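Local coordinates for putative phosphonate binding protein for ABC transporter (Prochlorococcus marinus str. MIT 9301, PDB 5LQ5) that strongly binds inorganic phosphite, with very weak affinity for methylphosphonate and phosphate, probably as the solute-binding component of an ABC transporter, at residues Y46-K56 with S67-S78; N103-L114 with N193-P201. All blocks are in the same frame, centred on the assembly; numbering follows the deposited sequence. Where two conformers were deposited one is given.

Contact 1 (Y46-K56 with S67-S78). With PO3 (phosphite ion), chain B.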
loop_
_atom_site.group_PDB
_atom_site.type_symbol
_atom_site.label_atom_id
_atom_site.label_comp_id
_atom_site.label_asym_id
_atom_site.label_seq_id
_atom_site.Cartn_x
_atom_site.Cartn_y
_atom_site.Cartn_z
ATOM N N TYR A 46 5.255 8.327 -2.150
ATOM C CA TYR A 46 5.812 7.181 -1.442
ATOM C C TYR A 46 7.256 7.435 -1.005
ATOM O O TYR A 46 7.643 7.015 0.060
ATOM C CB TYR A 46 5.784 5.935 -2.294
ATOM C CG TYR A 46 4.449 5.172 -2.423
ATOM C CD1 TYR A 46 4.415 3.780 -2.319
ATOM C CD2 TYR A 46 3.256 5.809 -2.717
ATOM C CE1 TYR A 46 3.252 3.083 -2.488
ATOM C CE2 TYR A 46 2.093 5.099 -2.958
ATOM C CZ TYR A 46 2.079 3.734 -2.819
ATOM O OH TYR A 46 0.925 2.997 -3.024
ATOM N N ILE A 47 8.034 8.133 -1.839
ATOM C CA ILE A 47 9.420 8.406 -1.481
ATOM C C ILE A 47 9.470 9.238 -0.216
ATOM O O ILE A 47 10.303 9.009 0.650
ATOM C CB ILE A 47 10.184 9.064 -2.634
ATOM C CG1 ILE A 47 10.461 8.032 -3.693
ATOM C CG2 ILE A 47 11.495 9.680 -2.157
ATOM C CD1 ILE A 47 10.947 8.623 -5.013
ATOM N N ALA A 48 8.574 10.198 -0.125
ATOM C CA ALA A 48 8.517 11.097 1.045
ATOM C C ALA A 48 8.193 10.327 2.339
ATOM O O ALA A 48 8.584 10.740 3.439
ATOM C CB ALA A 48 7.531 12.232 0.834
ATOM N N ALA A 49 7.422 9.260 2.222
ATOM C CA ALA A 49 7.142 8.415 3.387
ATOM C C ALA A 49 8.409 7.715 3.888
ATOM O O ALA A 49 8.717 7.719 5.084
ATOM C CB ALA A 49 6.036 7.427 3.061
ATOM N N VAL A 50 9.171 7.178 2.936
ATOM C CA VAL A 50 10.436 6.518 3.250
ATOM C C VAL A 50 11.434 7.540 3.824
ATOM O O VAL A 50 12.063 7.323 4.875
ATOM C CB VAL A 50 11.017 5.786 2.041
ATOM C CG1 VAL A 50 12.391 5.214 2.426
ATOM C CG2 VAL A 50 10.074 4.663 1.605
ATOM N N THR A 51 11.564 8.658 3.147
ATOM C CA THR A 51 12.575 9.643 3.583
ATOM C C THR A 51 12.158 10.327 4.917
ATOM O O THR A 51 12.967 10.590 5.760
ATOM C CB THR A 51 12.771 10.690 2.463
ATOM O OG1 THR A 51 13.241 10.014 1.285
ATOM C CG2 THR A 51 13.744 11.811 2.884
ATOM N N GLY A 52 10.873 10.548 5.123
ATOM C CA GLY A 52 10.381 11.122 6.395
ATOM C C GLY A 52 10.652 10.166 7.560
ATOM O O GLY A 52 10.930 10.555 8.693
ATOM N N PHE A 53 10.584 8.880 7.264
ATOM C CA PHE A 53 10.897 7.860 8.279
ATOM C C PHE A 53 12.404 7.904 8.561
ATOM O O PHE A 53 12.810 7.975 9.722
ATOM C CB PHE A 53 10.423 6.477 7.853
ATOM C CG PHE A 53 10.534 5.441 8.923
ATOM C CD1 PHE A 53 9.578 5.345 9.932
ATOM C CD2 PHE A 53 11.627 4.611 8.984
ATOM C CE1 PHE A 53 9.706 4.394 10.929
ATOM C CE2 PHE A 53 11.767 3.679 9.985
ATOM C CZ PHE A 53 10.817 3.577 10.973
ATOM N N ARG A 54 13.220 7.900 7.494
ATOM C CA ARG A 54 14.673 7.957 7.640
ATOM C C ARG A 54 15.135 9.183 8.442
ATOM O O ARG A 54 16.036 9.044 9.289
ATOM C CB ARG A 54 15.369 7.916 6.273
ATOM C CG ARG A 54 16.892 7.924 6.371
ATOM C CD ARG A 54 17.541 8.046 5.013
ATOM N NE ARG A 54 17.190 9.276 4.290
ATOM C CZ ARG A 54 17.752 10.471 4.467
ATOM N NH1 ARG A 54 18.716 10.681 5.380
ATOM N NH2 ARG A 54 17.329 11.476 3.711
ATOM N N THR A 55 14.516 10.353 8.198
ATOM C CA THR A 55 14.905 11.604 8.901
ATOM C C THR A 55 14.233 11.788 10.274
ATOM O O THR A 55 14.408 12.800 10.929
ATOM C CB THR A 55 14.629 12.872 8.062
ATOM O OG1 THR A 55 13.229 12.953 7.788
ATOM C CG2 THR A 55 15.432 12.823 6.782
ATOM N N LYS A 56 13.398 10.836 10.656
ATOM C CA LYS A 56 12.719 10.840 11.987
ATOM C C LYS A 56 11.637 11.924 12.098
ATOM O O LYS A 56 11.216 12.315 13.194
ATOM C CB LYS A 56 13.731 10.889 13.142
ATOM C CG LYS A 56 14.738 9.747 13.025
ATOM C CD LYS A 56 15.426 9.389 14.335
ATOM C CE LYS A 56 16.633 8.492 14.084
ATOM N NZ LYS A 56 16.317 7.228 13.351
ATOM N N SER A 67 7.967 -0.370 -0.055
ATOM C CA SER A 67 8.403 0.872 0.618
ATOM C C SER A 67 8.834 0.588 2.074
ATOM O O SER A 67 9.742 1.257 2.613
ATOM C CB SER A 67 7.268 1.919 0.561
ATOM O OG SER A 67 5.994 1.417 0.971
ATOM N N GLY A 68 8.207 -0.396 2.716
ATOM C CA GLY A 68 8.635 -0.775 4.055
ATOM C C GLY A 68 10.024 -1.423 4.082
ATOM O O GLY A 68 10.847 -1.145 4.958
ATOM N N VAL A 69 10.298 -2.265 3.088
ATOM C CA VAL A 69 11.655 -2.828 2.885
ATOM C C VAL A 69 12.669 -1.703 2.667
ATOM O O VAL A 69 13.702 -1.645 3.318
ATOM C CB VAL A 69 11.669 -3.830 1.740
ATOM C CG1 VAL A 69 13.104 -4.149 1.304
ATOM C CG2 VAL A 69 10.934 -5.104 2.149
ATOM N N GLN A 70 12.330 -0.764 1.793
ATOM C CA GLN A 70 13.213 0.367 1.512
ATOM C C GLN A 70 13.489 1.163 2.795
ATOM O O GLN A 70 14.644 1.528 3.095
ATOM C CB GLN A 70 12.600 1.321 0.458
ATOM C CG GLN A 70 12.470 0.711 -0.959
ATOM C CD GLN A 70 11.613 1.544 -1.898
ATOM O OE1 GLN A 70 10.703 2.250 -1.456
ATOM N NE2 GLN A 70 11.888 1.471 -3.173
ATOM N N ALA A 71 12.423 1.479 3.518
ATOM C CA ALA A 71 12.562 2.241 4.745
ATOM C C ALA A 71 13.451 1.564 5.784
ATOM O O ALA A 71 14.260 2.223 6.434
ATOM C CB ALA A 71 11.204 2.564 5.353
ATOM N N ARG A 72 13.257 0.262 5.950
ATOM C CA ARG A 72 14.047 -0.509 6.921
ATOM C C ARG A 72 15.520 -0.701 6.508
ATOM O O ARG A 72 16.398 -0.765 7.358
ATOM C CB ARG A 72 13.305 -1.815 7.241
ATOM C CG ARG A 72 12.086 -1.522 8.105
ATOM C CD ARG A 72 11.250 -2.698 8.553
ATOM N NE ARG A 72 10.484 -3.332 7.459
ATOM C CZ ARG A 72 10.884 -4.426 6.821
ATOM N NH1 ARG A 72 10.127 -4.936 5.857
ATOM N NH2 ARG A 72 12.038 -5.016 7.144
ATOM N N LEU A 73 15.794 -0.717 5.215
ATOM C CA LEU A 73 17.158 -0.735 4.738
ATOM C C LEU A 73 17.863 0.607 5.011
ATOM O O LEU A 73 19.019 0.637 5.403
ATOM C CB LEU A 73 17.218 -1.089 3.255
ATOM C CG LEU A 73 16.912 -2.546 2.913
ATOM C CD1 LEU A 73 16.695 -2.679 1.408
ATOM C CD2 LEU A 73 18.017 -3.507 3.416
ATOM N N GLN A 74 17.153 1.713 4.770
ATOM C CA GLN A 74 17.673 3.083 4.961
ATOM C C GLN A 74 17.769 3.479 6.423
ATOM O O GLN A 74 18.499 4.373 6.778
ATOM C CB GLN A 74 16.805 4.109 4.227
ATOM C CG GLN A 74 16.865 4.056 2.709
ATOM C CD GLN A 74 16.577 5.418 2.093
ATOM O OE1 GLN A 74 15.827 6.192 2.651
ATOM N NE2 GLN A 74 17.212 5.723 0.970
ATOM N N THR A 75 16.973 2.814 7.238
ATOM C CA THR A 75 16.782 3.122 8.647
ATOM C C THR A 75 16.971 1.863 9.506
ATOM O O THR A 75 15.988 1.239 9.921
ATOM C CB THR A 75 15.364 3.702 8.890
ATOM O OG1 THR A 75 15.018 4.568 7.798
ATOM C CG2 THR A 75 15.284 4.475 10.187
ATOM N N PRO A 76 18.239 1.481 9.777
ATOM C CA PRO A 76 18.549 0.317 10.564
ATOM C C PRO A 76 17.919 0.244 11.951
ATOM O O PRO A 76 17.648 1.257 12.610
ATOM C CB PRO A 76 20.078 0.362 10.694
ATOM C CG PRO A 76 20.542 1.243 9.623
ATOM C CD PRO A 76 19.458 2.224 9.392
ATOM N N ASN A 77 17.590 -0.981 12.335
ATOM C CA ASN A 77 17.143 -1.284 13.700
ATOM C C ASN A 77 15.744 -0.744 13.982
ATOM O O ASN A 77 15.311 -0.608 15.123
ATOM C CB ASN A 77 18.177 -0.786 14.713
ATOM C CG ASN A 77 19.531 -1.410 14.466
ATOM O OD1 ASN A 77 20.517 -0.714 14.269
ATOM N ND2 ASN A 77 19.557 -2.740 14.375
ATOM N N SER A 78 15.031 -0.437 12.907
ATOM C CA SER A 78 13.629 -0.130 13.006
ATOM C C SER A 78 12.885 -1.439 13.230
ATOM O O SER A 78 13.450 -2.534 13.099
ATOM C CB SER A 78 13.146 0.564 11.756
ATOM O OG SER A 78 13.657 -0.135 10.659
HETATM P P PO3 B . 1.437 -0.788 -1.917
HETATM O O1 PO3 B . 0.808 -2.131 -2.417
HETATM O O2 PO3 B . 3.015 -0.810 -1.791
HETATM O O3 PO3 B . 0.948 0.415 -2.772
#

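Contact 2 (N103-L114 with N193-P201)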
loop_
_atom_site.group_PDB
_atom_site.type_symbol
_atom_site.label_atom_id
_atom_site.label_comp_id
_atom_site.label_asym_id
_atom_site.label_seq_id
_atom_site.Cartn_x
_atom_site.Cartn_y
_atom_site.Cartn_z
ATOM N N ASN A 103 -12.031 -9.261 -23.327
ATOM C CA ASN A 103 -12.514 -10.249 -22.366
ATOM C C ASN A 103 -11.491 -10.489 -21.276
ATOM O O ASN A 103 -10.293 -10.416 -21.516
ATOM C CB ASN A 103 -12.853 -11.562 -23.080
ATOM C CG ASN A 103 -14.032 -11.402 -24.034
ATOM O OD1 ASN A 103 -14.996 -10.692 -23.733
ATOM N ND2 ASN A 103 -13.954 -12.043 -25.194
ATOM N N SER A 104 -11.991 -10.722 -20.065
ATOM C CA SER A 104 -11.147 -11.110 -18.911
ATOM C C SER A 104 -10.406 -12.400 -19.190
ATOM O O SER A 104 -10.841 -13.227 -19.987
ATOM C CB SER A 104 -11.931 -11.183 -17.593
ATOM O OG SER A 104 -12.918 -12.196 -17.602
ATOM N N ILE A 105 -9.304 -12.558 -18.490
ATOM C CA ILE A 105 -8.419 -13.718 -18.601
ATOM C C ILE A 105 -8.375 -14.506 -17.281
ATOM O O ILE A 105 -8.712 -13.988 -16.208
ATOM C CB ILE A 105 -7.002 -13.339 -19.075
ATOM C CG1 ILE A 105 -6.370 -12.287 -18.137
ATOM C CG2 ILE A 105 -7.047 -12.814 -20.507
ATOM C CD1 ILE A 105 -4.880 -12.174 -18.277
ATOM N N SER A 106 -8.027 -15.774 -17.413
ATOM C CA SER A 106 -7.985 -16.747 -16.289
ATOM C C SER A 106 -6.629 -17.447 -16.181
ATOM O O SER A 106 -6.470 -18.426 -15.457
ATOM C CB SER A 106 -9.094 -17.796 -16.454
ATOM O OG SER A 106 -9.003 -18.402 -17.732
ATOM N N ASN A 107 -5.661 -16.919 -16.913
ATOM C CA ASN A 107 -4.283 -17.410 -16.898
ATOM C C ASN A 107 -3.334 -16.234 -17.121
ATOM O O ASN A 107 -3.626 -15.341 -17.913
ATOM C CB ASN A 107 -4.045 -18.453 -17.989
ATOM C CG ASN A 107 -2.666 -19.073 -17.904
ATOM O OD1 ASN A 107 -1.747 -18.685 -18.640
ATOM N ND2 ASN A 107 -2.503 -20.013 -16.979
ATOM N N ILE A 108 -2.195 -16.257 -16.433
ATOM C CA ILE A 108 -1.183 -15.189 -16.540
ATOM C C ILE A 108 -0.727 -14.879 -17.986
ATOM O O ILE A 108 -0.428 -13.738 -18.322
ATOM C CB ILE A 108 0.065 -15.487 -15.658
ATOM C CG1 ILE A 108 0.985 -14.262 -15.539
ATOM C CG2 ILE A 108 0.865 -16.672 -16.185
ATOM C CD1 ILE A 108 2.052 -14.424 -14.488
ATOM N N LYS A 109 -0.673 -15.896 -18.841
ATOM C CA LYS A 109 -0.200 -15.712 -20.243
ATOM C C LYS A 109 -1.086 -14.751 -21.073
ATOM O O LYS A 109 -0.615 -14.113 -22.043
ATOM C CB LYS A 109 -0.073 -17.065 -20.966
ATOM C CG LYS A 109 0.907 -18.050 -20.335
ATOM C CD LYS A 109 2.339 -17.876 -20.811
ATOM C CE LYS A 109 3.157 -19.129 -20.510
ATOM N NZ LYS A 109 4.544 -19.052 -21.039
ATOM N N GLY A 110 -2.338 -14.612 -20.639
ATOM C CA GLY A 110 -3.318 -13.667 -21.212
ATOM C C GLY A 110 -2.927 -12.195 -21.088
ATOM O O GLY A 110 -3.469 -11.312 -21.770
ATOM N N LEU A 111 -1.990 -11.905 -20.194
ATOM C CA LEU A 111 -1.478 -10.524 -20.073
ATOM C C LEU A 111 -0.824 -10.009 -21.360
ATOM O O LEU A 111 -0.699 -8.816 -21.540
ATOM C CB LEU A 111 -0.477 -10.392 -18.912
ATOM C CG LEU A 111 -1.051 -10.519 -17.510
ATOM C CD1 LEU A 111 0.120 -10.477 -16.512
ATOM C CD2 LEU A 111 -2.079 -9.453 -17.193
ATOM N N LYS A 112 -0.426 -10.910 -22.264
ATOM C CA LYS A 112 0.009 -10.528 -23.623
ATOM C C LYS A 112 -0.996 -9.658 -24.377
ATOM O O LYS A 112 -0.608 -8.879 -25.267
ATOM C CB LYS A 112 0.361 -11.772 -24.479
ATOM C CG LYS A 112 1.827 -12.165 -24.408
ATOM C CD LYS A 112 2.088 -13.551 -24.981
ATOM C CE LYS A 112 3.427 -13.638 -25.708
ATOM N NZ LYS A 112 4.579 -13.031 -24.981
ATOM N N LYS A 113 -2.274 -9.787 -24.030
ATOM C CA LYS A 113 -3.346 -8.954 -24.644
ATOM C C LYS A 113 -3.206 -7.450 -24.288
ATOM O O LYS A 113 -3.833 -6.589 -24.881
ATOM C CB LYS A 113 -4.738 -9.478 -24.272
ATOM C CG LYS A 113 -5.060 -10.847 -24.879
ATOM C CD LYS A 113 -6.377 -11.396 -24.375
ATOM C CE LYS A 113 -6.505 -12.905 -24.545
ATOM N NZ LYS A 113 -7.819 -13.429 -24.051
ATOM N N LEU A 114 -2.334 -7.135 -23.330
ATOM C CA LEU A 114 -2.098 -5.724 -22.960
ATOM C C LEU A 114 -1.030 -5.006 -23.761
ATOM O O LEU A 114 -0.832 -3.782 -23.643
ATOM C CB LEU A 114 -1.850 -5.608 -21.462
ATOM C CG LEU A 114 -2.984 -6.158 -20.586
ATOM C CD1 LEU A 114 -2.624 -6.039 -19.117
ATOM C CD2 LEU A 114 -4.329 -5.479 -20.835
ATOM N N ASN A 193 -16.714 2.878 -16.113
ATOM C CA ASN A 193 -16.153 2.485 -17.427
ATOM C C ASN A 193 -15.096 1.418 -17.348
ATOM O O ASN A 193 -14.434 1.138 -18.348
ATOM C CB ASN A 193 -15.582 3.676 -18.160
ATOM C CG ASN A 193 -16.545 4.818 -18.262
ATOM O OD1 ASN A 193 -16.235 5.961 -17.889
ATOM N ND2 ASN A 193 -17.715 4.537 -18.765
ATOM N N LEU A 194 -15.004 0.777 -16.182
ATOM C CA LEU A 194 -14.006 -0.262 -15.902
ATOM C C LEU A 194 -14.524 -1.648 -15.692
ATOM O O LEU A 194 -15.573 -1.860 -15.062
ATOM C CB LEU A 194 -13.236 0.062 -14.616
ATOM C CG LEU A 194 -12.408 1.317 -14.670
ATOM C CD1 LEU A 194 -11.618 1.490 -13.378
ATOM C CD2 LEU A 194 -11.480 1.277 -15.870
ATOM N N GLU A 195 -13.705 -2.584 -16.148
ATOM C CA GLU A 195 -13.942 -4.021 -15.988
ATOM C C GLU A 195 -12.703 -4.681 -15.393
ATOM O O GLU A 195 -11.569 -4.339 -15.745
ATOM C CB GLU A 195 -14.226 -4.703 -17.340
ATOM C CG GLU A 195 -15.552 -4.358 -17.984
ATOM C CD GLU A 195 -16.726 -5.214 -17.505
ATOM O OE1 GLU A 195 -16.654 -5.844 -16.424
ATOM O OE2 GLU A 195 -17.740 -5.264 -18.231
ATOM N N LEU A 196 -12.926 -5.638 -14.507
ATOM C CA LEU A 196 -11.856 -6.529 -14.021
ATOM C C LEU A 196 -11.341 -7.398 -15.158
ATOM O O LEU A 196 -12.121 -8.113 -15.823
ATOM C CB LEU A 196 -12.314 -7.396 -12.838
ATOM C CG LEU A 196 -11.332 -8.452 -12.314
ATOM C CD1 LEU A 196 -10.179 -7.756 -11.587
ATOM C CD2 LEU A 196 -11.997 -9.463 -11.395
ATOM N N PHE A 197 -10.023 -7.392 -15.302
ATOM C CA PHE A 197 -9.290 -8.141 -16.350
ATOM C C PHE A 197 -8.613 -9.390 -15.827
ATOM O O PHE A 197 -8.732 -10.465 -16.429
ATOM C CB PHE A 197 -8.312 -7.233 -17.122
ATOM C CG PHE A 197 -7.596 -7.906 -18.274
ATOM C CD1 PHE A 197 -8.268 -8.260 -19.429
ATOM C CD2 PHE A 197 -6.240 -8.179 -18.214
ATOM C CE1 PHE A 197 -7.607 -8.881 -20.473
ATOM C CE2 PHE A 197 -5.574 -8.762 -19.268
ATOM C CZ PHE A 197 -6.278 -9.152 -20.409
ATOM N N TRP A 198 -7.893 -9.251 -14.719
ATOM C CA TRP A 198 -7.157 -10.365 -14.103
ATOM C C TRP A 198 -6.882 -10.109 -12.628
ATOM O O TRP A 198 -6.625 -8.970 -12.237
ATOM C CB TRP A 198 -5.855 -10.664 -14.852
ATOM C CG TRP A 198 -5.162 -11.922 -14.494
ATOM C CD1 TRP A 198 -5.677 -13.188 -14.606
ATOM C CD2 TRP A 198 -3.815 -12.085 -14.036
ATOM N NE1 TRP A 198 -4.761 -14.113 -14.216
ATOM C CE2 TRP A 198 -3.603 -13.474 -13.860
ATOM C CE3 TRP A 198 -2.770 -11.197 -13.727
ATOM C CZ2 TRP A 198 -2.393 -13.996 -13.408
ATOM C CZ3 TRP A 198 -1.558 -11.732 -13.283
ATOM C CH2 TRP A 198 -1.391 -13.111 -13.108
ATOM N N ILE A 199 -6.964 -11.182 -11.840
ATOM C CA ILE A 199 -6.547 -11.198 -10.434
ATOM C C ILE A 199 -5.226 -11.975 -10.338
ATOM O O ILE A 199 -5.098 -13.085 -10.829
ATOM C CB ILE A 199 -7.606 -11.809 -9.482
ATOM C CG1 ILE A 199 -8.930 -11.052 -9.566
ATOM C CG2 ILE A 199 -7.083 -11.854 -8.059
ATOM C CD1 ILE A 199 -10.105 -11.835 -8.969
ATOM N N THR A 200 -4.234 -11.363 -9.693
ATOM C CA THR A 200 -2.901 -11.954 -9.569
ATOM C C THR A 200 -2.776 -13.032 -8.489
ATOM O O THR A 200 -3.631 -13.114 -7.584
ATOM C CB THR A 200 -1.830 -10.883 -9.247
ATOM O OG1 THR A 200 -1.938 -10.429 -7.873
ATOM C CG2 THR A 200 -1.928 -9.665 -10.229
ATOM N N PRO A 201 -1.674 -13.810 -8.536
ATOM C CA PRO A 201 -1.274 -14.596 -7.382
ATOM C C PRO A 201 -0.992 -13.726 -6.152
ATOM O O PRO A 201 -0.871 -12.498 -6.253
ATOM C CB PRO A 201 0.023 -15.270 -7.848
ATOM C CG PRO A 201 -0.066 -15.321 -9.324
ATOM C CD PRO A 201 -0.756 -14.038 -9.675
HETATM O O HOH W 1 -5.556 -16.725 -13.241
#

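Contact 1 (Y46-K56 with S67-S78)
Helices 46-54 and 67-74 run side by side in nearly the same direction, their axes 9.1 Å apart at an angle of 28°, with the CA atoms of Val50 and Ala71 5.0 Å from each other. Alanine suits that approach because its single methyl lets the backbones close in. Val50 is a knob in the hole formed by Ser67, Gln70, Ala71 and Gln74: its CG1, trans to the backbone N (chi1 176°), reaches Ala71 CA at 3.8 Å, while CG2 lies 3.6 Å from Ser67 O. One turn on, the Phe53 ring meets Thr75 and Ser78 along its rim, and Ser78 CB touches CE2 in the ring plane at 3.8 Å. Thr75 can turn its hydroxyl into this apolar seam because OG1 donates to Ala71 O (2.8 Å). At the outer margin Arg54 CD lies 3.5 Å from Gln74 OE1, an oxygen buried here with no hydrogen-bond partner in the model. At the other end Tyr46 OH donates to phosphite O3 (2.6 Å), the rigid ring carrying its hydroxyl from the helix start to the ligand. Helix, strand 60-63 and helix form an alpha-beta-alpha unit of a periplasmic binding protein lobe, with the first helix opening at the phosphite pocket.

Contact 2 (N103-L114 with N193-P201)
Ile105 lies against both Phe197 and Trp198, the apolar centre of the contact. Its CG1 sits over one face of the phenyl ring, 4.0 Å from the centroid, and its CD1 over the indole five-membered ring at 4.1 Å; the branched side chain suits a place between two aromatics. With chi1 at 57°, CG1 stands between the backbone N and the carbonyl carbon, directed at the pair. Leu114 CD2 covers the opposite phenyl face, and Leu111 CD2 approaches that ring's edge. Farther along, Ile108 CG1 touches Trp198 CH2 at 3.6 Å and Leu111 CD1 meets Trp198 CZ3. An alanine in place of Trp198 would probably open a gap beside Ile108 and Leu111 and leave the water that accepts from NE1 without that donor. One backbone bond pins loop to strand: Ile105 N donates to Phe197 O at 3.0 Å, almost straight at 174°. An Asx turn, Asn107 OD1 accepting from Lys109 N, opens the 3-10 segment 108-114 that presents Ile108, Leu111 and Leu114. Phe197 and Trp198 form a classic beta bulge opposite Phe94, setting both side chains on one side of the strand, where their rings reach the loop. Strand 194-199 is its sheet's outermost, beside strand 92-97, while Phe136 of helix 127-139 packs on Ile108 and Thr200.

In the fold
Contacts 1 and 2 lie on opposite sides of the chain's centre, their own centres 33 Å apart and their nearest atoms about 15 Å apart, and they do not touch. Each belongs to a different sheet: contact 1 packs on strand 60-63 of the six-stranded sheet, whereas contact 2 includes strand 194-199, an outermost strand of the five-stranded one. This division matches the two lobes of a periplasmic binding protein, which close on a ligand between them. Phosphite is hydrogen-bonded by Tyr46 of contact 1 and by Ser126, Thr127, Ser128 and His158, consistent with a ligand held between the two lobes. Contact 2 holds none of the pocket residues, and joins a loop to its sheet's edge.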